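Local atomic coordinates of FEZ-1 protein (Fluoribacter gormanii, PDB entry 5WCK), a protein that probably hydrolyses beta-lactam antibiotics with zinc ions, as a monomeric subclass B3 metallo-beta-lactamase. Residues A78-I83 against A89-M94; L82-T87 against T123-L128; S107-A112 against N186-K191; I210-G213 against M218-L221. The protein carries 2 engineered substitutions. All blocks are in the same frame, centred on the assembly; numbering follows the deposited sequence.

Contacts 1 and 2 form one cluster, their centres about 4 Å apart: both start from helix 80-87, share Leu82 and Ile83, and reach neighbouring strands 90-94 and 126-128 of the seven-stranded sheet. Contact 2 joins the helix, at the surface, to the loop before edge strand 126-128. Contact 3, between two loops, and contact 4, on the five-stranded sheet, have centres about 23 Å from the centre of contact 1. Along the sequence contact 1 closes before contacts 3 and 4 open, while segments of contacts 2 and 3 alternate. Contacts 3 and 4 lie on opposite sides of the chain's centre, yet the side chains of Phe109 and Met218 are about 9 and 6 Å from a zinc ion.

Contact 1. Residues A78-I83 against A89-M94; sequences AGSELI and AKYMVM
Ser80 and Tyr91 meet at the phenol end of the tyrosine, and they supply every heavy-atom approach below 4.5 Å between 78-83 and 89-94. The Ser80 OG to Tyr91 OH distance is 2.9 Å, a weak hydrogen bond whose proton cannot be assigned, because the serine hydroxyl is also hydrogen-bonded to Ser41 OG and Ala77 O. Ser80 packs on the Tyr91 ring carbons as well as on the phenol oxygen: Ser80 CB is 3.3 Å from Tyr91 OH and 3.6 Å from Tyr91 CE2, while Ser80 OG comes within 3.2 Å of Tyr91 CZ, obliquely to the ring plane. With Tyr91 CG anti to the backbone N (chi1 -161°), the ring stretches from its strand toward the helix start, and Val93 CG2 lies 3.8 Å above one face of it, near the rim. This part is tight and buried. Further along, the fit slackens: Ile83 CG2 and Ala89 CB approach only to 4.7 Å, which still hides some surface but makes no close contact, and Lys90 next to them on the strand is exposed to solvent. The Ser80 and Tyr91 CA atoms stand 7.9 Å apart, so side chains bridge the gap between helix and strand. The two segments belong to a beta-alpha-beta crossover that leaves strand 64-68, passes the zinc ligands His71, His73, Asp75 and His76 and helix 80-87, and returns in the parallel strand 90-94. Leu67 of strand 64-68 touches both Ser80 and Tyr91, and Ile101 of helix 95-103 packs on the tyrosine.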
# COMPACT_ATOMS: atom_id res chain seq x y z
N ALA A 78 -6.79 -1.99 9.13
CA ALA A 78 -7.79 -2.23 10.21
C ALA A 78 -8.78 -3.35 9.84
O ALA A 78 -9.24 -4.08 10.73
CB ALA A 78 -8.55 -0.98 10.51
N GLY A 79 -9.09 -3.48 8.56
CA GLY A 79 -10.10 -4.45 8.06
C GLY A 79 -9.59 -5.88 7.96
O GLY A 79 -10.34 -6.76 7.54
N SER A 80 -8.32 -6.15 8.30
CA SER A 80 -7.69 -7.43 7.95
C SER A 80 -8.36 -8.60 8.68
O SER A 80 -8.59 -9.63 8.07
CB SER A 80 -6.21 -7.41 8.16
OG SER A 80 -5.60 -6.50 7.21
N GLU A 81 -8.65 -8.44 9.98
CA GLU A 81 -9.27 -9.57 10.72
C GLU A 81 -10.61 -9.95 10.08
O GLU A 81 -10.89 -11.15 9.91
CB GLU A 81 -9.40 -9.25 12.21
CG GLU A 81 -10.02 -10.40 13.00
CD GLU A 81 -9.31 -11.74 12.93
OE1 GLU A 81 -8.12 -11.80 12.56
OE2 GLU A 81 -9.96 -12.77 13.30
N LEU A 82 -11.45 -8.96 9.74
CA LEU A 82 -12.73 -9.22 9.08
C LEU A 82 -12.52 -9.99 7.77
O LEU A 82 -13.23 -10.94 7.48
CB LEU A 82 -13.46 -7.91 8.78
CG LEU A 82 -14.02 -7.18 9.99
CD1 LEU A 82 -14.38 -5.76 9.59
CD2 LEU A 82 -15.24 -7.92 10.53
N ILE A 83 -11.54 -9.57 6.97
CA ILE A 83 -11.29 -10.24 5.70
C ILE A 83 -10.88 -11.70 5.95
O ILE A 83 -11.34 -12.59 5.24
CB ILE A 83 -10.28 -9.46 4.84
CG1 ILE A 83 -10.94 -8.15 4.41
CG2 ILE A 83 -9.83 -10.30 3.65
CD1 ILE A 83 -10.12 -7.26 3.51
N ALA A 89 -8.44 -15.89 3.83
CA ALA A 89 -7.23 -15.53 3.07
C ALA A 89 -6.01 -15.64 3.99
O ALA A 89 -6.18 -15.49 5.17
CB ALA A 89 -7.31 -14.10 2.57
N LYS A 90 -4.84 -15.92 3.42
CA LYS A 90 -3.59 -15.96 4.20
C LYS A 90 -3.02 -14.54 4.26
O LYS A 90 -2.80 -13.97 3.22
CB LYS A 90 -2.59 -16.90 3.55
CG LYS A 90 -3.12 -18.31 3.54
CD LYS A 90 -2.11 -19.24 3.04
CE LYS A 90 -2.09 -19.29 1.54
NZ LYS A 90 -1.92 -20.71 1.18
N TYR A 91 -2.72 -14.09 5.47
CA TYR A 91 -2.23 -12.72 5.71
C TYR A 91 -0.70 -12.75 5.75
O TYR A 91 -0.14 -13.42 6.56
CB TYR A 91 -2.77 -12.27 7.06
CG TYR A 91 -2.78 -10.79 7.34
CD1 TYR A 91 -2.56 -9.86 6.35
CD2 TYR A 91 -3.01 -10.34 8.62
CE1 TYR A 91 -2.59 -8.51 6.63
CE2 TYR A 91 -3.05 -9.00 8.91
CZ TYR A 91 -2.87 -8.07 7.90
OH TYR A 91 -2.93 -6.75 8.22
N MET A 92 -0.07 -11.94 4.89
CA MET A 92 1.38 -11.93 4.81
C MET A 92 1.84 -10.49 5.00
O MET A 92 1.32 -9.56 4.35
CB MET A 92 1.86 -12.48 3.46
CG MET A 92 1.21 -13.79 3.08
SD MET A 92 1.99 -14.49 1.60
CE MET A 92 0.98 -15.97 1.45
N VAL A 93 2.82 -10.31 5.88
CA VAL A 93 3.25 -8.98 6.36
C VAL A 93 4.78 -8.97 6.51
O VAL A 93 5.40 -9.90 7.02
CB VAL A 93 2.56 -8.58 7.68
CG1 VAL A 93 3.07 -7.25 8.19
CG2 VAL A 93 1.06 -8.56 7.57
N MET A 94 5.41 -7.87 6.06
CA MET A 94 6.83 -7.60 6.23
C MET A 94 7.20 -7.67 7.73
O MET A 94 6.55 -7.06 8.56
CB MET A 94 7.15 -6.19 5.70
CG MET A 94 8.63 -5.85 5.61
SD MET A 94 9.63 -6.85 4.47
CE MET A 94 9.01 -6.23 2.91

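Contact 2. Residues L82-T87 against T123-L128; sequences LIKQQT and TVDKVL
Lys84 and Thr123 are the closest pair of the two backbones, yet their CA atoms are 9.4 Å apart, so one long side chain from helix 80-87 must span to the turn before strand 126-128. Lys84 does this with a chain bent at its third torsion (chi3 75°), which swings the ammonium group to the carbonyl of Thr123. The bond from Lys84 NZ to Thr123 O is 2.7 Å long, with a C=O...N angle of 128° and the nitrogen 39° above the carbonyl plane. Thr123 OG1 is also only 3.0 Å from Lys84 NZ, but the angle is too poor for a hydrogen bond. Asp125 comes from the opposite direction, its OD2 forming a loose salt bridge of 3.4 Å with Lys84 NZ and lying beside the CE-NZ end of the lysine. Two waters extend the network. One accepts from Lys84 NZ and from Thr123 N, both at 2.9 Å; the other accepts from Lys84 NZ at 2.8 Å and donates to Asp125 OD1 at 2.6 Å. Asp125 OD2 has a further partner in the backbone N of Tyr91, which fixes the carboxylate against strand 90-94. The ammonium group thus makes three hydrogen bonds, to one carbonyl and two waters, with the carboxylate close by. In so exposed a place, direct and water-mediated links probably share the hold, and the nearby negative charge would be expected to keep the lysine protonated.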
# COMPACT_ATOMS: atom_id res chain seq x y z
N LEU A 82 -11.45 -8.96 9.74
CA LEU A 82 -12.73 -9.22 9.08
C LEU A 82 -12.52 -9.99 7.77
O LEU A 82 -13.23 -10.94 7.48
CB LEU A 82 -13.46 -7.91 8.78
CG LEU A 82 -14.02 -7.18 9.99
CD1 LEU A 82 -14.38 -5.76 9.59
CD2 LEU A 82 -15.24 -7.92 10.53
N ILE A 83 -11.54 -9.57 6.97
CA ILE A 83 -11.29 -10.24 5.70
C ILE A 83 -10.88 -11.70 5.95
O ILE A 83 -11.34 -12.59 5.24
CB ILE A 83 -10.28 -9.46 4.84
CG1 ILE A 83 -10.94 -8.15 4.41
CG2 ILE A 83 -9.83 -10.30 3.65
CD1 ILE A 83 -10.12 -7.26 3.51
N LYS A 84 -10.03 -11.93 6.94
CA LYS A 84 -9.58 -13.28 7.28
C LYS A 84 -10.79 -14.12 7.73
O LYS A 84 -10.93 -15.27 7.32
CB LYS A 84 -8.52 -13.26 8.38
CG LYS A 84 -7.17 -12.65 8.00
CD LYS A 84 -6.12 -12.88 9.04
CE LYS A 84 -5.60 -14.30 9.06
NZ LYS A 84 -4.81 -14.60 10.28
N GLN A 85 -11.67 -13.53 8.55
CA GLN A 85 -12.87 -14.26 9.06
C GLN A 85 -13.77 -14.66 7.90
O GLN A 85 -14.34 -15.77 7.91
CB GLN A 85 -13.65 -13.41 10.06
CG GLN A 85 -12.97 -13.30 11.42
CD GLN A 85 -13.62 -12.32 12.38
OE1 GLN A 85 -14.31 -11.37 11.99
NE2 GLN A 85 -13.32 -12.49 13.66
N GLN A 86 -13.95 -13.76 6.93
CA GLN A 86 -14.95 -13.89 5.88
C GLN A 86 -14.44 -14.70 4.69
O GLN A 86 -15.25 -15.24 3.96
CB GLN A 86 -15.45 -12.52 5.43
CG GLN A 86 -16.26 -11.81 6.52
CD GLN A 86 -16.66 -10.40 6.16
OE1 GLN A 86 -16.92 -10.07 5.01
NE2 GLN A 86 -16.68 -9.52 7.17
N THR A 87 -13.11 -14.79 4.51
CA THR A 87 -12.53 -15.42 3.29
C THR A 87 -11.51 -16.52 3.58
O THR A 87 -11.17 -17.28 2.67
CB THR A 87 -11.81 -14.40 2.39
OG1 THR A 87 -10.62 -13.95 3.05
CG2 THR A 87 -12.71 -13.24 2.01
N THR A 123 -3.54 -12.56 13.36
CA THR A 123 -2.31 -13.28 13.23
C THR A 123 -1.82 -13.17 11.78
O THR A 123 -2.62 -13.04 10.85
CB THR A 123 -2.50 -14.74 13.66
OG1 THR A 123 -3.52 -15.29 12.85
CG2 THR A 123 -2.90 -14.86 15.12
N VAL A 124 -0.51 -13.26 11.64
CA VAL A 124 0.16 -13.24 10.35
C VAL A 124 0.49 -14.68 9.97
O VAL A 124 1.19 -15.40 10.69
CB VAL A 124 1.39 -12.32 10.41
CG1 VAL A 124 2.28 -12.46 9.19
CG2 VAL A 124 0.96 -10.87 10.63
N ASP A 125 0.04 -15.08 8.78
CA ASP A 125 0.25 -16.45 8.28
C ASP A 125 1.65 -16.64 7.66
O ASP A 125 2.20 -17.75 7.71
CB ASP A 125 -0.87 -16.79 7.30
CG ASP A 125 -2.21 -16.79 8.00
OD1 ASP A 125 -2.36 -17.60 8.93
OD2 ASP A 125 -3.07 -15.96 7.65
N LYS A 126 2.23 -15.60 7.05
CA LYS A 126 3.56 -15.68 6.55
C LYS A 126 4.27 -14.35 6.75
O LYS A 126 3.80 -13.31 6.30
CB LYS A 126 3.63 -16.06 5.07
CG LYS A 126 5.03 -16.40 4.59
CD LYS A 126 5.12 -16.92 3.17
CE LYS A 126 6.56 -17.26 2.80
NZ LYS A 126 6.73 -17.73 1.40
N VAL A 127 5.41 -14.41 7.42
CA VAL A 127 6.25 -13.24 7.62
C VAL A 127 7.13 -13.04 6.39
O VAL A 127 7.85 -13.96 5.95
CB VAL A 127 7.11 -13.41 8.88
CG1 VAL A 127 8.07 -12.24 9.04
CG2 VAL A 127 6.24 -13.58 10.10
N LEU A 128 7.11 -11.82 5.84
CA LEU A 128 7.89 -11.52 4.63
C LEU A 128 9.18 -10.76 4.96
O LEU A 128 9.36 -10.23 6.05
CB LEU A 128 7.03 -10.69 3.67
CG LEU A 128 5.73 -11.35 3.22
CD1 LEU A 128 4.89 -10.39 2.41
CD2 LEU A 128 5.98 -12.64 2.46
O HOH W 1 -6.18 -13.67 12.71
O HOH W 2 -4.42 -17.36 10.51

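Contact 3. Residues S107-A112 against N186-K191; sequences SDFHYA and NITYPK
Phe109 and Tyr189 join two loops, each shaped by its own Asx motif, near the dinuclear zinc site: the Phe109 side chain is about 9 Å from a zinc ion, in the surround of the site and not in its first shell. The two rings form an edge-to-face pair, with centroids 4.7 Å apart and planes at 71°. It is the edge of Tyr189 that turns to the phenylalanine: its CD2 lies 3.4 Å above the plane of Phe109, over the ring centre, while His110 CB covers part of the opposite face. Phe109 CG sits between the backbone N and the carbonyl carbon (chi1 80°), which sets the ring against Tyr189. The Thr188 OG1 to Phe109 O hydrogen bond measures 2.8 Å, with a C=O...O angle of 124°, and the same Thr188 OG1 lies at the phenylalanine edge, in plane. Each loop is stiffened from within. Asp108 OD1 accepts from His110 N at 2.8 Å and Tyr111 N at 2.9 Å, and Asn186 OD1 accepts from Tyr189 N at 2.9 Å. One water lies between the loops, 2.8 Å from His110 ND1 and weakly bound to Asn186 ND2, whose stronger partner is Lys182 O. Helix 95-103 precedes one loop; the other leads into helix 192-204, whose Ile192 touches Phe109 and Asn186 and whose Asp195 bonds the Tyr189 hydroxyl.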
# COMPACT_ATOMS: atom_id res chain seq x y z
N SER A 107 2.01 -1.53 19.77
CA SER A 107 3.47 -1.50 19.73
C SER A 107 4.02 -0.46 18.74
O SER A 107 5.22 -0.42 18.49
CB SER A 107 4.06 -2.85 19.44
OG SER A 107 3.79 -3.24 18.09
N ASP A 108 3.15 0.37 18.17
CA ASP A 108 3.59 1.31 17.13
C ASP A 108 4.62 2.28 17.73
O ASP A 108 4.41 2.83 18.82
CB ASP A 108 2.39 2.07 16.58
CG ASP A 108 2.69 2.91 15.35
OD1 ASP A 108 3.36 3.97 15.50
OD2 ASP A 108 2.25 2.49 14.27
N PHE A 109 5.73 2.50 17.01
CA PHE A 109 6.81 3.34 17.52
C PHE A 109 6.35 4.75 17.82
O PHE A 109 6.99 5.44 18.65
CB PHE A 109 8.01 3.40 16.56
CG PHE A 109 7.84 4.36 15.40
CD1 PHE A 109 7.29 3.93 14.20
CD2 PHE A 109 8.26 5.68 15.50
CE1 PHE A 109 7.15 4.80 13.14
CE2 PHE A 109 8.11 6.55 14.43
CZ PHE A 109 7.56 6.10 13.25
N HIS A 110 5.30 5.22 17.14
CA HIS A 110 4.84 6.58 17.26
C HIS A 110 3.48 6.68 17.96
O HIS A 110 3.28 7.61 18.74
CB HIS A 110 4.78 7.28 15.90
CG HIS A 110 4.56 8.74 16.05
ND1 HIS A 110 5.58 9.60 16.38
CD2 HIS A 110 3.45 9.47 15.99
CE1 HIS A 110 5.09 10.81 16.50
NE2 HIS A 110 3.80 10.76 16.28
N TYR A 111 2.55 5.76 17.63
CA TYR A 111 1.11 5.90 17.98
C TYR A 111 0.70 4.91 19.09
O TYR A 111 -0.49 4.74 19.34
CB TYR A 111 0.22 5.69 16.75
CG TYR A 111 0.43 6.72 15.67
CD1 TYR A 111 -0.04 8.01 15.81
CD2 TYR A 111 1.11 6.39 14.51
CE1 TYR A 111 0.15 8.96 14.80
CE2 TYR A 111 1.36 7.33 13.52
CZ TYR A 111 0.88 8.61 13.67
OH TYR A 111 1.08 9.57 12.70
N ALA A 112 1.68 4.29 19.77
CA ALA A 112 1.39 3.31 20.87
C ALA A 112 0.42 3.90 21.89
O ALA A 112 -0.43 3.16 22.44
CB ALA A 112 2.67 2.88 21.52
N ASN A 186 15.32 9.93 17.72
CA ASN A 186 14.06 9.26 18.01
C ASN A 186 14.30 8.16 19.05
O ASN A 186 15.16 7.29 18.87
CB ASN A 186 13.46 8.71 16.71
CG ASN A 186 12.04 8.20 16.89
OD1 ASN A 186 11.80 7.32 17.71
ND2 ASN A 186 11.11 8.76 16.13
N ILE A 187 13.52 8.21 20.14
CA ILE A 187 13.76 7.32 21.29
C ILE A 187 13.34 5.88 21.01
O ILE A 187 14.02 4.95 21.48
CB ILE A 187 13.02 7.89 22.51
CG1 ILE A 187 13.56 9.27 22.91
CG2 ILE A 187 13.00 6.91 23.68
CD1 ILE A 187 14.98 9.27 23.45
N THR A 188 12.23 5.67 20.27
CA THR A 188 11.70 4.32 20.07
C THR A 188 12.22 3.69 18.76
O THR A 188 12.28 2.48 18.64
CB THR A 188 10.17 4.33 20.10
OG1 THR A 188 9.72 5.21 19.06
CG2 THR A 188 9.63 4.79 21.44
N TYR A 189 12.54 4.54 17.78
CA TYR A 189 12.92 4.12 16.41
C TYR A 189 14.13 4.92 15.98
O TYR A 189 14.05 5.80 15.13
CB TYR A 189 11.70 4.32 15.51
CG TYR A 189 11.77 3.89 14.06
CD1 TYR A 189 12.79 3.10 13.54
CD2 TYR A 189 10.76 4.29 13.20
CE1 TYR A 189 12.81 2.74 12.19
CE2 TYR A 189 10.74 3.91 11.88
CZ TYR A 189 11.79 3.17 11.35
OH TYR A 189 11.75 2.80 10.03
N PRO A 190 15.32 4.66 16.57
CA PRO A 190 16.48 5.51 16.30
C PRO A 190 16.90 5.59 14.83
O PRO A 190 17.44 6.63 14.41
CB PRO A 190 17.60 4.85 17.12
CG PRO A 190 16.86 4.11 18.21
CD PRO A 190 15.56 3.66 17.61
N LYS A 191 16.64 4.53 14.07
CA LYS A 191 17.10 4.51 12.65
C LYS A 191 16.05 5.11 11.71
O LYS A 191 16.17 4.96 10.48
CB LYS A 191 17.43 3.07 12.24
CG LYS A 191 18.65 2.51 12.94
CD LYS A 191 19.12 1.17 12.43
CE LYS A 191 20.41 0.76 13.10
NZ LYS A 191 20.85 -0.58 12.64
O HOH W 3 8.37 9.93 16.44

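Contact 4. Residues I210-G213 against M218-L221; sequences IFLG and MFDL
Phe219 lays one face of its ring on Leu212 and sets its CB on the Phe211 ring. Phe219 CG lies between the backbone N and the carbonyl carbon (chi1 63°), folding the ring back over strand 210-213. Phe211 takes the other course: its CG is anti to the backbone N (chi1 169°), which brings the Phe211 ring face to the Phe219 CB. Phe219 CB consequently stands over the centre of the Phe211 ring, 3.7 Å from its centroid and 6° off the normal, a CH-pi contact that is almost perpendicular. The Phe211 rim also comes close to the backbone of Met218, with Phe211 CZ 3.2 Å from Met218 O. The segments bracket the zinc ligand His215 in the sequence: strand 210-213 is the outermost strand of the five-stranded sheet, one half of the alpha-beta/beta-alpha fold of metallo-beta-lactamases, and the short helix 216-219 turns back against it. Leu212 works on one face of the Phe219 ring with two parts, its CA lying 4.0 Å from the centroid in a second CH-pi contact and its CD2 3.7 Å from Phe219 CE2. At Gly213 the backbone itself is the neighbour: Gly213 N is 3.4 Å from Phe219 CD1, met obliquely. Met218 has an extended chain beyond CG, which carries its sulphur along the strand end, SD 3.9 Å from Gly213 CA. Phe211 also touches Cys242, which is in disulfide with Cys208, and its ring meets that of Tyr245; Cys242 and Tyr245 are both on helix 239-262.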
# COMPACT_ATOMS: atom_id res chain seq x y z
N ILE A 210 3.85 1.93 -14.12
CA ILE A 210 2.47 2.09 -13.65
C ILE A 210 2.54 2.51 -12.18
O ILE A 210 2.99 1.76 -11.32
CB ILE A 210 1.63 0.83 -13.90
CG1 ILE A 210 1.41 0.64 -15.41
CG2 ILE A 210 0.29 0.90 -13.16
CD1 ILE A 210 0.86 -0.69 -15.78
N PHE A 211 2.21 3.77 -11.97
CA PHE A 211 2.46 4.51 -10.75
C PHE A 211 1.24 4.43 -9.83
O PHE A 211 0.21 4.99 -10.15
CB PHE A 211 2.81 5.95 -11.13
CG PHE A 211 2.85 6.95 -10.01
CD1 PHE A 211 3.17 6.60 -8.70
CD2 PHE A 211 2.54 8.26 -10.27
CE1 PHE A 211 3.19 7.56 -7.70
CE2 PHE A 211 2.52 9.22 -9.27
CZ PHE A 211 2.85 8.86 -7.99
N LEU A 212 1.38 3.72 -8.71
CA LEU A 212 0.26 3.52 -7.77
C LEU A 212 0.76 3.78 -6.35
O LEU A 212 1.97 4.05 -6.12
CB LEU A 212 -0.28 2.09 -7.93
CG LEU A 212 -0.76 1.71 -9.32
CD1 LEU A 212 -1.01 0.21 -9.42
CD2 LEU A 212 -2.02 2.49 -9.69
N GLY A 213 -0.17 3.70 -5.39
CA GLY A 213 0.15 4.00 -4.02
C GLY A 213 -0.94 3.59 -3.07
O GLY A 213 -2.01 3.14 -3.45
N MET A 218 -1.90 10.13 -3.97
CA MET A 218 -0.47 10.05 -4.31
C MET A 218 -0.29 10.04 -5.82
O MET A 218 0.72 10.58 -6.32
CB MET A 218 0.16 8.76 -3.74
CG MET A 218 0.16 8.75 -2.26
SD MET A 218 0.67 7.11 -1.68
CE MET A 218 1.09 7.46 0.03
N PHE A 219 -1.21 9.37 -6.53
CA PHE A 219 -0.96 9.04 -7.93
C PHE A 219 -2.07 9.58 -8.83
O PHE A 219 -2.12 9.20 -9.98
CB PHE A 219 -0.76 7.53 -8.11
CG PHE A 219 -1.94 6.65 -7.76
CD1 PHE A 219 -2.14 6.24 -6.45
CD2 PHE A 219 -2.83 6.23 -8.73
CE1 PHE A 219 -3.20 5.39 -6.13
CE2 PHE A 219 -3.90 5.40 -8.40
CZ PHE A 219 -4.09 5.00 -7.10
N ASP A 220 -2.92 10.48 -8.33
CA ASP A 220 -3.91 11.19 -9.20
C ASP A 220 -4.97 10.21 -9.71
O ASP A 220 -5.36 10.28 -10.87
CB ASP A 220 -3.23 11.96 -10.33
CG ASP A 220 -4.07 13.09 -10.93
OD1 ASP A 220 -5.03 13.51 -10.26
OD2 ASP A 220 -3.74 13.53 -12.05
N LEU A 221 -5.47 9.33 -8.84
CA LEU A 221 -6.48 8.31 -9.20
C LEU A 221 -7.66 8.97 -9.93
O LEU A 221 -8.09 8.47 -10.97
CB LEU A 221 -7.00 7.58 -7.96
CG LEU A 221 -8.23 6.70 -8.19
CD1 LEU A 221 -7.87 5.48 -9.01
CD2 LEU A 221 -8.89 6.29 -6.88